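Side-chain contacts in tRNA nucleotidyl transferase-related protein (Thermotoga maritima, PDB 3H38), which probably adds nucleotides of the CCA end to tRNA from CTP and ATP with magnesium, this chain being the nucleotidyltransferase part of a longer protein: residues Asp31-Pro36 / Ala68-Arg73; Glu185-Phe190 / Leu225-Pro230; Glu294-Val299 / Arg307-Glu312; Ser328-Ala333 / Ser356-Gly361. All coordinates share one frame; numbering follows the deposited sequence.

Overall arrangement
Contact 3 is the buried one of the four; contacts 1, 2 and 4 lie at the surface. Contact 1 joins the end of helix 17-32 and the loop after it to helix 64-72, by a methyl over a tyrosine ring and one hydroxyl-carboxylate bond. Contact 2, about 38 Å away between centres, holds a nucleotide-binding arginine against a glutamate. Contact 3 packs a tryptophan against aliphatic groups, with no polar bond between its segments. Contact 4 is purely polar. Contacts 3 and 4 share helix 309-328, the first toward its N-terminal part and the second at its end, with centres about 30 Å apart. The four contacts follow one another along the chain, and none touches another.

Contact 1: residues Asp31-Pro36 / Ala68-Arg73; sequences DEVNMP and AEYAKR
Val33 and Glu32 both meet the ring of Tyr70, one over a face and the other at the edge. The tight part is apolar. Val33 CG1 sits over the middle of the ring, 3.7 Å from the ring centroid and 11° off the ring normal. This is a CH-pi contact, and it spreads evenly: CG1 is 3.7 Å from Tyr70 CG and 4.0 Å from Tyr70 CE2. Tyr70 has CG anti to the backbone N (chi1 -173°), which carries the ring out from its helix toward Val33.

The outer part is polar: Glu32 is exposed, though its bond to Tyr70 OH is short. Tyr70 OH donates a hydrogen bond of 2.6 Å to Glu32 OE2. The oxygen lies near the ring plane, but the hydroxyl meets it from above the carboxylate plane, 45° out of it. Carboxylate and ring stand almost perpendicular. The Glu32 chain is extended beyond CG and brings its carboxylate to the hydroxyl. Its other oxygen, OE1, forms a salt bridge with Lys28, so both carboxylate oxygens have partners.

Helix 17-32 ends here in a Schellman motif, with Asn34 at the C-prime position. Phe29 meets the Tyr70 ring edge-to-face, and Phe67 touches Val33. The contact thus joins the end of helix 17-32 to the last turn of helix 64-72, whose Ala68 and Lys72 touch strand 87-92 of the mixed sheet.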
# COMPACT_ATOMS: atom_id res chain seq x y z
N ASP A 31 -12.56 -32.50 -15.40
CA ASP A 31 -13.14 -33.48 -16.31
C ASP A 31 -14.18 -34.36 -15.63
O ASP A 31 -15.21 -34.69 -16.22
CB ASP A 31 -12.05 -34.37 -16.89
CG ASP A 31 -11.25 -33.69 -17.97
OD1 ASP A 31 -11.53 -32.49 -18.22
OD2 ASP A 31 -10.36 -34.35 -18.57
N GLU A 32 -13.91 -34.76 -14.40
CA GLU A 32 -14.75 -35.72 -13.71
C GLU A 32 -16.07 -35.10 -13.28
O GLU A 32 -17.00 -35.81 -12.93
CB GLU A 32 -14.02 -36.32 -12.51
CG GLU A 32 -12.99 -37.37 -12.91
CD GLU A 32 -12.05 -37.72 -11.77
OE1 GLU A 32 -11.20 -38.61 -11.96
OE2 GLU A 32 -12.14 -37.09 -10.69
N VAL A 33 -16.13 -33.77 -13.31
CA VAL A 33 -17.37 -33.05 -13.02
C VAL A 33 -17.72 -32.13 -14.18
O VAL A 33 -18.54 -31.23 -14.05
CB VAL A 33 -17.25 -32.24 -11.73
CG1 VAL A 33 -17.09 -33.17 -10.55
CG2 VAL A 33 -16.06 -31.27 -11.81
N ASN A 34 -17.08 -32.36 -15.33
CA ASN A 34 -17.42 -31.62 -16.54
C ASN A 34 -17.32 -30.10 -16.45
O ASN A 34 -18.16 -29.38 -16.98
CB ASN A 34 -18.81 -32.02 -17.03
CG ASN A 34 -18.87 -33.47 -17.46
OD1 ASN A 34 -18.21 -33.88 -18.42
ND2 ASN A 34 -19.65 -34.27 -16.73
N MET A 35 -16.27 -29.61 -15.80
CA MET A 35 -15.96 -28.17 -15.78
C MET A 35 -14.57 -27.96 -16.36
O MET A 35 -13.62 -28.63 -15.97
CB MET A 35 -15.97 -27.65 -14.35
CG MET A 35 -17.36 -27.61 -13.69
SD MET A 35 -17.17 -27.08 -11.99
CE MET A 35 -18.49 -27.97 -11.15
N PRO A 36 -14.44 -27.04 -17.33
CA PRO A 36 -13.10 -26.62 -17.75
C PRO A 36 -12.38 -25.87 -16.63
O PRO A 36 -12.98 -24.97 -16.06
CB PRO A 36 -13.37 -25.68 -18.93
CG PRO A 36 -14.74 -26.15 -19.46
CD PRO A 36 -15.50 -26.53 -18.22
N ALA A 68 -15.21 -27.11 -5.55
CA ALA A 68 -14.50 -27.10 -4.29
C ALA A 68 -14.91 -28.31 -3.44
O ALA A 68 -14.06 -28.98 -2.87
CB ALA A 68 -14.75 -25.79 -3.55
N GLU A 69 -16.20 -28.60 -3.37
CA GLU A 69 -16.69 -29.73 -2.62
C GLU A 69 -16.10 -31.03 -3.12
O GLU A 69 -15.62 -31.85 -2.37
CB GLU A 69 -18.21 -29.78 -2.70
CG GLU A 69 -18.93 -29.04 -1.58
CD GLU A 69 -20.30 -28.53 -1.97
OE1 GLU A 69 -20.73 -28.73 -3.11
OE2 GLU A 69 -20.99 -27.94 -1.12
N TYR A 70 -16.15 -31.22 -4.42
CA TYR A 70 -15.58 -32.38 -5.08
C TYR A 70 -14.10 -32.50 -4.81
O TYR A 70 -13.61 -33.57 -4.44
CB TYR A 70 -15.81 -32.30 -6.58
CG TYR A 70 -15.39 -33.55 -7.29
CD1 TYR A 70 -16.11 -34.73 -7.13
CD2 TYR A 70 -14.26 -33.58 -8.10
CE1 TYR A 70 -15.73 -35.89 -7.77
CE2 TYR A 70 -13.87 -34.74 -8.75
CZ TYR A 70 -14.61 -35.89 -8.58
OH TYR A 70 -14.23 -37.05 -9.21
N ALA A 71 -13.38 -31.39 -5.02
CA ALA A 71 -11.96 -31.30 -4.72
C ALA A 71 -11.69 -31.68 -3.26
O ALA A 71 -10.71 -32.37 -2.96
CB ALA A 71 -11.44 -29.89 -4.99
N LYS A 72 -12.54 -31.21 -2.36
CA LYS A 72 -12.29 -31.39 -0.95
C LYS A 72 -12.16 -32.82 -0.55
O LYS A 72 -11.40 -33.12 0.32
CB LYS A 72 -13.36 -30.73 -0.10
CG LYS A 72 -12.92 -30.51 1.33
CD LYS A 72 -13.90 -31.03 2.32
CE LYS A 72 -13.39 -30.81 3.72
NZ LYS A 72 -14.27 -29.97 4.56
N ARG A 73 -12.91 -33.71 -1.16
CA ARG A 73 -12.85 -35.09 -0.74
C ARG A 73 -11.70 -35.88 -1.25
O ARG A 73 -11.65 -37.08 -1.07
CB ARG A 73 -14.12 -35.82 -1.06
CG ARG A 73 -14.70 -35.60 -2.36
CD ARG A 73 -15.58 -36.75 -2.66
NE ARG A 73 -16.84 -36.33 -3.22
CZ ARG A 73 -17.46 -36.95 -4.21
NH1 ARG A 73 -16.93 -38.03 -4.73
NH2 ARG A 73 -18.60 -36.50 -4.67

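Contact 2: residues Glu185-Phe190 / Leu225-Pro230; sequences EQRFDF and LEEKNP
Arg187 and Glu227 cross at about a right angle, and their aliphatic and charged parts both take part. The carboxylate of Glu227 lies beside the first carbons of the arginine. Glu227 CD is 3.5 Å from Arg187 CB, and Glu227 OE2 is 3.4 Å from Arg187 CG. The charged ends meet less closely. Arg187 NE forms a salt bridge with Glu227 OE1 at 3.4 Å, with a bent N-H...O angle of 138°, so its hydrogen bond is weak. The guanidinium and carboxylate planes are 50° apart, and OE1 approaches the guanidinium obliquely. The meeting is therefore not the coplanar, two-pronged pairing that an arginine can make with a carboxylate.

The Glu227 chain bends at chi2 (48°), which turns its carboxylate back toward its own backbone. There OE2 accepts a weak hydrogen bond from Lys228 N, which may help to hold the carboxylate. Lys228 runs alongside the end of helix 177-187, with its CE beside the carbonyl oxygens of Gln186 and Arg187. Its NZ stays 4.1 Å from Arg187 O.

Arg187 belongs to the site that binds ATP and CTP, which is empty in this model. Arg45 of the same site lies close to it. Negative charge on Glu227 probably offsets part of this positive cluster. The contact thus brings the loop between helices 214-225 and 230-239 up to an arginine of the nucleotide-binding site.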
# COMPACT_ATOMS: atom_id res chain seq x y z
N GLU A 185 3.29 -0.47 -13.92
CA GLU A 185 4.33 0.20 -14.70
C GLU A 185 5.65 0.29 -13.92
O GLU A 185 6.70 -0.04 -14.44
CB GLU A 185 3.90 1.60 -15.13
CG GLU A 185 4.29 1.94 -16.55
CD GLU A 185 4.25 3.43 -16.82
OE1 GLU A 185 4.05 4.21 -15.86
OE2 GLU A 185 4.42 3.82 -18.00
N GLN A 186 5.59 0.74 -12.67
CA GLN A 186 6.82 0.80 -11.89
C GLN A 186 7.22 -0.57 -11.34
O GLN A 186 8.40 -0.81 -11.10
CB GLN A 186 6.78 1.85 -10.74
CG GLN A 186 6.13 3.20 -11.05
CD GLN A 186 6.65 3.83 -12.33
OE1 GLN A 186 7.83 3.78 -12.61
NE2 GLN A 186 5.75 4.43 -13.11
N ARG A 187 6.26 -1.46 -11.10
CA ARG A 187 6.57 -2.74 -10.47
C ARG A 187 7.42 -3.71 -11.32
O ARG A 187 8.26 -4.44 -10.79
CB ARG A 187 5.31 -3.45 -9.98
CG ARG A 187 5.55 -4.91 -9.62
CD ARG A 187 4.33 -5.71 -9.94
NE ARG A 187 3.45 -5.95 -8.80
CZ ARG A 187 3.11 -7.16 -8.36
NH1 ARG A 187 2.29 -7.30 -7.32
NH2 ARG A 187 3.59 -8.26 -8.97
N PHE A 188 7.17 -3.74 -12.63
CA PHE A 188 8.10 -4.32 -13.59
C PHE A 188 8.70 -3.09 -14.20
O PHE A 188 8.35 -1.98 -13.80
CB PHE A 188 7.32 -5.11 -14.62
CG PHE A 188 6.21 -5.90 -14.03
CD1 PHE A 188 6.45 -7.13 -13.43
CD2 PHE A 188 4.91 -5.41 -14.03
CE1 PHE A 188 5.42 -7.87 -12.86
CE2 PHE A 188 3.89 -6.12 -13.47
CZ PHE A 188 4.14 -7.36 -12.88
N ASP A 189 9.59 -3.20 -15.17
CA ASP A 189 10.06 -1.91 -15.69
C ASP A 189 9.28 -1.57 -16.95
O ASP A 189 9.82 -1.52 -18.06
CB ASP A 189 11.57 -1.86 -15.90
CG ASP A 189 12.09 -0.44 -16.13
OD1 ASP A 189 11.27 0.51 -16.19
OD2 ASP A 189 13.32 -0.26 -16.25
N PHE A 190 7.98 -1.35 -16.79
CA PHE A 190 7.14 -1.30 -17.97
C PHE A 190 6.75 0.09 -18.36
O PHE A 190 6.88 1.02 -17.57
CB PHE A 190 5.92 -2.20 -17.83
CG PHE A 190 6.24 -3.63 -18.08
CD1 PHE A 190 5.24 -4.57 -18.25
CD2 PHE A 190 7.55 -4.04 -18.16
CE1 PHE A 190 5.55 -5.87 -18.48
CE2 PHE A 190 7.87 -5.34 -18.39
CZ PHE A 190 6.88 -6.27 -18.55
N LEU A 225 1.56 2.31 -2.36
CA LEU A 225 2.53 2.64 -1.31
C LEU A 225 3.33 1.44 -0.88
O LEU A 225 4.48 1.57 -0.50
CB LEU A 225 1.84 3.31 -0.11
CG LEU A 225 1.16 4.59 -0.61
CD1 LEU A 225 0.62 5.49 0.50
CD2 LEU A 225 2.14 5.33 -1.51
N GLU A 226 2.74 0.27 -0.98
CA GLU A 226 3.43 -0.92 -0.59
C GLU A 226 4.23 -1.52 -1.72
O GLU A 226 4.83 -2.53 -1.55
CB GLU A 226 2.46 -1.97 -0.03
CG GLU A 226 1.77 -1.64 1.26
CD GLU A 226 2.54 -0.70 2.15
OE1 GLU A 226 2.03 0.37 2.47
OE2 GLU A 226 3.66 -1.05 2.54
N GLU A 227 4.19 -0.91 -2.89
CA GLU A 227 4.96 -1.41 -4.02
C GLU A 227 6.45 -1.07 -3.84
O GLU A 227 6.85 -0.52 -2.81
CB GLU A 227 4.42 -0.86 -5.34
CG GLU A 227 4.97 -1.52 -6.61
CD GLU A 227 4.94 -3.03 -6.53
OE1 GLU A 227 3.80 -3.57 -6.46
OE2 GLU A 227 6.04 -3.67 -6.51
N LYS A 228 7.29 -1.48 -4.75
CA LYS A 228 8.70 -1.26 -4.52
C LYS A 228 9.25 0.14 -4.54
O LYS A 228 9.93 0.49 -3.60
CB LYS A 228 9.57 -2.19 -5.36
CG LYS A 228 9.61 -1.93 -6.82
CD LYS A 228 9.64 -3.27 -7.56
CE LYS A 228 10.13 -3.17 -8.98
NZ LYS A 228 11.59 -2.95 -9.02
N ASN A 229 8.96 0.95 -5.55
CA ASN A 229 9.51 2.31 -5.56
C ASN A 229 8.40 3.30 -5.66
O ASN A 229 8.12 3.80 -6.71
CB ASN A 229 10.47 2.53 -6.72
CG ASN A 229 11.79 1.82 -6.54
OD1 ASN A 229 12.37 1.83 -5.47
ND2 ASN A 229 12.28 1.20 -7.60
N PRO A 230 7.79 3.59 -4.52
CA PRO A 230 6.58 4.41 -4.45
C PRO A 230 6.83 5.77 -5.06
O PRO A 230 5.96 6.32 -5.74
CB PRO A 230 6.33 4.54 -2.94
CG PRO A 230 7.18 3.48 -2.28
CD PRO A 230 8.35 3.27 -3.20

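Contact 3: residues Glu294-Val299 / Arg307-Glu312; sequences ESWKEV and RNLINE
Ile310 sets its CB over one face of the Trp296 indole, with its branches spread on the same side. CB is 3.6 Å from the centroid of the five-membered ring and 16° off the normal, a CH-pi contact. CG2 lies over the pyrrole side, 3.6 Å from Trp296 NE1. CD1 reaches the benzo side, 4.0 Å from Trp296 CE3. Chi1 of Ile310 (-162°) sets CG1 anti to the backbone N and so places both branches over the indole. The two side chains slide past each other in opposite directions.

Trp296 also has CG anti to its backbone N (chi1 156°). The indole therefore extends across to segment 307-312. Its far end meets two more groups obliquely: Trp296 CH2 is 3.8 Å from Leu309 CB, and Trp296 CZ2 is 3.3 Å from Arg307 O. The latter is a carbon-to-oxygen contact.

Leu305, in the loop between the helices, also touches Trp296, while Leu309 continues to Tyr281 and His285 of helix 279-287. Consecutive helices 293-302 and 309-328, joined by a short loop, are thus packed through one tryptophan in the buried part of the helical region.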
# COMPACT_ATOMS: atom_id res chain seq x y z
N GLU A 294 -12.51 23.42 5.29
CA GLU A 294 -13.55 22.86 4.44
C GLU A 294 -12.94 21.96 3.36
O GLU A 294 -13.54 20.96 2.96
CB GLU A 294 -14.42 23.95 3.82
CG GLU A 294 -13.66 25.06 3.11
CD GLU A 294 -12.83 25.91 4.07
OE1 GLU A 294 -11.69 25.52 4.37
OE2 GLU A 294 -13.31 26.99 4.50
N SER A 295 -11.75 22.32 2.89
CA SER A 295 -11.04 21.45 1.96
C SER A 295 -10.68 20.16 2.68
O SER A 295 -10.85 19.08 2.13
CB SER A 295 -9.80 22.14 1.40
OG SER A 295 -10.20 23.19 0.55
N TRP A 296 -10.23 20.29 3.93
CA TRP A 296 -9.99 19.15 4.80
C TRP A 296 -11.23 18.27 5.01
O TRP A 296 -11.17 17.05 4.80
CB TRP A 296 -9.47 19.62 6.16
CG TRP A 296 -9.71 18.65 7.30
CD1 TRP A 296 -10.52 18.85 8.40
CD2 TRP A 296 -9.12 17.35 7.47
NE1 TRP A 296 -10.47 17.75 9.23
CE2 TRP A 296 -9.62 16.82 8.69
CE3 TRP A 296 -8.22 16.59 6.71
CZ2 TRP A 296 -9.25 15.56 9.15
CZ3 TRP A 296 -7.85 15.32 7.19
CH2 TRP A 296 -8.36 14.83 8.40
N LYS A 297 -12.34 18.85 5.45
CA LYS A 297 -13.48 18.00 5.74
C LYS A 297 -13.93 17.22 4.51
O LYS A 297 -14.35 16.06 4.63
CB LYS A 297 -14.63 18.79 6.38
CG LYS A 297 -14.33 19.13 7.83
CD LYS A 297 -15.46 19.88 8.50
CE LYS A 297 -14.99 20.44 9.83
NZ LYS A 297 -15.66 21.73 10.13
N GLU A 298 -13.79 17.84 3.34
CA GLU A 298 -14.15 17.23 2.06
C GLU A 298 -13.29 16.01 1.82
O GLU A 298 -13.77 14.94 1.41
CB GLU A 298 -13.91 18.21 0.91
CG GLU A 298 -14.91 19.35 0.82
CD GLU A 298 -15.04 19.92 -0.59
OE1 GLU A 298 -14.61 19.24 -1.55
OE2 GLU A 298 -15.58 21.05 -0.74
N VAL A 299 -12.00 16.17 2.08
CA VAL A 299 -11.06 15.10 1.89
C VAL A 299 -11.15 14.11 3.04
O VAL A 299 -11.16 12.89 2.83
CB VAL A 299 -9.63 15.67 1.69
CG1 VAL A 299 -8.63 14.81 2.40
CG2 VAL A 299 -9.33 15.80 0.20
N ARG A 307 -10.09 12.04 12.33
CA ARG A 307 -10.46 13.45 12.45
C ARG A 307 -9.28 14.31 12.92
O ARG A 307 -9.09 15.43 12.45
CB ARG A 307 -11.66 13.61 13.41
CG ARG A 307 -12.98 13.02 12.91
CD ARG A 307 -14.16 13.36 13.83
NE ARG A 307 -14.44 14.80 13.88
CZ ARG A 307 -15.30 15.43 13.07
NH1 ARG A 307 -15.95 14.75 12.14
NH2 ARG A 307 -15.50 16.75 13.19
N ASN A 308 -8.47 13.77 13.80
CA ASN A 308 -7.36 14.47 14.38
C ASN A 308 -6.23 14.75 13.43
O ASN A 308 -5.37 15.48 13.75
CB ASN A 308 -6.81 13.65 15.55
CG ASN A 308 -6.73 14.45 16.82
OD1 ASN A 308 -5.65 14.90 17.22
ND2 ASN A 308 -7.86 14.64 17.47
N LEU A 309 -6.22 14.11 12.28
CA LEU A 309 -5.08 14.12 11.37
C LEU A 309 -4.70 15.53 10.94
O LEU A 309 -3.50 15.85 10.81
CB LEU A 309 -5.35 13.24 10.14
CG LEU A 309 -4.27 13.30 9.06
CD1 LEU A 309 -2.94 12.61 9.52
CD2 LEU A 309 -4.77 12.77 7.72
N ILE A 310 -5.72 16.35 10.70
CA ILE A 310 -5.47 17.72 10.29
C ILE A 310 -4.73 18.47 11.40
O ILE A 310 -3.86 19.29 11.12
CB ILE A 310 -6.75 18.44 9.87
CG1 ILE A 310 -6.40 19.68 9.03
CG2 ILE A 310 -7.61 18.79 11.08
CD1 ILE A 310 -5.57 19.40 7.80
N ASN A 311 -5.02 18.15 12.66
CA ASN A 311 -4.30 18.74 13.78
C ASN A 311 -2.79 18.47 13.72
O ASN A 311 -1.99 19.38 13.95
CB ASN A 311 -4.84 18.25 15.12
CG ASN A 311 -6.27 18.68 15.37
OD1 ASN A 311 -6.67 19.77 15.00
ND2 ASN A 311 -7.04 17.81 16.02
N GLU A 312 -2.43 17.21 13.43
CA GLU A 312 -1.03 16.75 13.47
C GLU A 312 -0.22 17.28 12.31
O GLU A 312 0.95 17.64 12.46
CB GLU A 312 -0.97 15.23 13.46
CG GLU A 312 -1.69 14.57 14.63
CD GLU A 312 -2.36 13.25 14.26
OE1 GLU A 312 -3.54 13.06 14.64
OE2 GLU A 312 -1.72 12.41 13.58

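Contact 4: residues Ser328-Ala333 / Ser356-Gly361; sequences SERVPA and SGEKEG
Lys359 NZ donates a hydrogen bond of 2.7 Å to Ser328 OG. A second, separate polar link joins the segments. Arg330 NH2 forms a salt bridge with Glu358 OE2 at 2.9 Å. The oxygen sits at the edge of the guanidinium, in its plane, but the N-H...O angle is only 121°, so the hydrogen bond is weak. The two flat groups are turned 53° against each other, and one nitrogen meets one oxygen.

Conformation brings the pieces together. Arg330 bends at chi2 (-79°), and its guanidinium swings toward helix 357-371. Glu358 also bends at chi2, while Lys359 reaches over from the next position of the same helix.

In the next shell, Leu324 O accepts hydrogen bonds from both Ser328 OG and Lys359 NZ. The hydroxyl and the ammonium are therefore tied to one backbone oxygen as well as to each other, which fixes where the lysine ends. Arg330 also touches Leu362, one turn further along the helix from Glu358.

Farther along the loop, Val331 O accepts a hydrogen bond from Tyr366 OH. The contact thus fastens the end of helix 309-328 and the loop after it to the N-terminal part of helix 357-371, while Pro332 and Ala333 lean on helix 392-407.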
# COMPACT_ATOMS: atom_id res chain seq x y z
N SER A 328 19.76 24.51 12.85
CA SER A 328 20.85 25.31 12.28
C SER A 328 21.84 25.66 13.38
O SER A 328 23.05 25.61 13.18
CB SER A 328 20.32 26.59 11.63
OG SER A 328 19.73 26.32 10.38
N GLU A 329 21.31 26.01 14.55
CA GLU A 329 22.11 26.52 15.63
C GLU A 329 22.43 25.47 16.67
O GLU A 329 22.69 25.79 17.83
CB GLU A 329 21.36 27.66 16.30
CG GLU A 329 20.58 28.49 15.31
CD GLU A 329 19.42 29.18 15.97
OE1 GLU A 329 19.32 29.10 17.21
OE2 GLU A 329 18.61 29.81 15.25
N ARG A 330 22.29 24.23 16.31
CA ARG A 330 22.76 23.20 17.17
C ARG A 330 22.22 23.44 18.57
O ARG A 330 22.85 23.15 19.57
CB ARG A 330 24.27 23.21 17.12
CG ARG A 330 24.84 22.79 15.78
CD ARG A 330 24.80 21.29 15.69
NE ARG A 330 25.09 20.77 14.36
CZ ARG A 330 26.00 19.85 14.10
NH1 ARG A 330 26.72 19.31 15.08
NH2 ARG A 330 26.19 19.46 12.86
N VAL A 331 20.98 23.89 18.62
CA VAL A 331 20.32 24.08 19.87
C VAL A 331 20.20 22.74 20.54
O VAL A 331 20.24 21.71 19.90
CB VAL A 331 18.93 24.65 19.67
CG1 VAL A 331 18.19 24.59 20.93
CG2 VAL A 331 19.00 26.06 19.19
N PRO A 332 20.05 22.77 21.86
CA PRO A 332 20.01 21.57 22.71
C PRO A 332 18.79 20.69 22.53
O PRO A 332 17.76 21.17 22.14
CB PRO A 332 20.02 22.17 24.11
CG PRO A 332 20.65 23.41 23.95
CD PRO A 332 20.20 23.97 22.68
N ALA A 333 18.92 19.40 22.82
CA ALA A 333 17.77 18.51 22.65
C ALA A 333 16.54 19.05 23.36
O ALA A 333 15.42 18.92 22.85
CB ALA A 333 18.11 17.12 23.15
N SER A 356 17.57 17.08 5.29
CA SER A 356 18.65 16.26 4.76
C SER A 356 19.93 16.72 5.43
O SER A 356 19.92 17.64 6.25
CB SER A 356 18.74 16.42 3.24
OG SER A 356 18.53 17.77 2.87
N GLY A 357 21.03 16.05 5.10
CA GLY A 357 22.34 16.40 5.61
C GLY A 357 22.49 16.48 7.12
O GLY A 357 22.20 15.53 7.87
N GLU A 358 22.97 17.63 7.57
CA GLU A 358 23.33 17.81 8.97
C GLU A 358 22.13 17.95 9.86
O GLU A 358 22.10 17.41 10.98
CB GLU A 358 24.22 19.04 9.12
CG GLU A 358 25.68 18.77 8.86
CD GLU A 358 26.20 17.56 9.63
OE1 GLU A 358 25.87 16.41 9.24
OE2 GLU A 358 26.95 17.76 10.61
N LYS A 359 21.13 18.66 9.38
CA LYS A 359 19.91 18.84 10.12
C LYS A 359 19.17 17.54 10.36
O LYS A 359 18.65 17.34 11.42
CB LYS A 359 19.02 19.83 9.44
CG LYS A 359 19.68 21.08 9.23
CD LYS A 359 18.70 22.17 9.27
CE LYS A 359 19.05 23.27 8.29
NZ LYS A 359 18.46 24.57 8.69
N GLU A 360 19.14 16.68 9.37
CA GLU A 360 18.54 15.35 9.50
C GLU A 360 19.34 14.51 10.49
O GLU A 360 18.78 14.00 11.46
CB GLU A 360 18.50 14.65 8.14
CG GLU A 360 18.22 13.16 8.17
CD GLU A 360 18.29 12.52 6.77
OE1 GLU A 360 17.82 13.15 5.79
OE2 GLU A 360 18.80 11.39 6.65
N GLY A 361 20.64 14.40 10.25
CA GLY A 361 21.54 13.71 11.16
C GLY A 361 21.41 14.11 12.63
O GLY A 361 21.34 13.27 13.51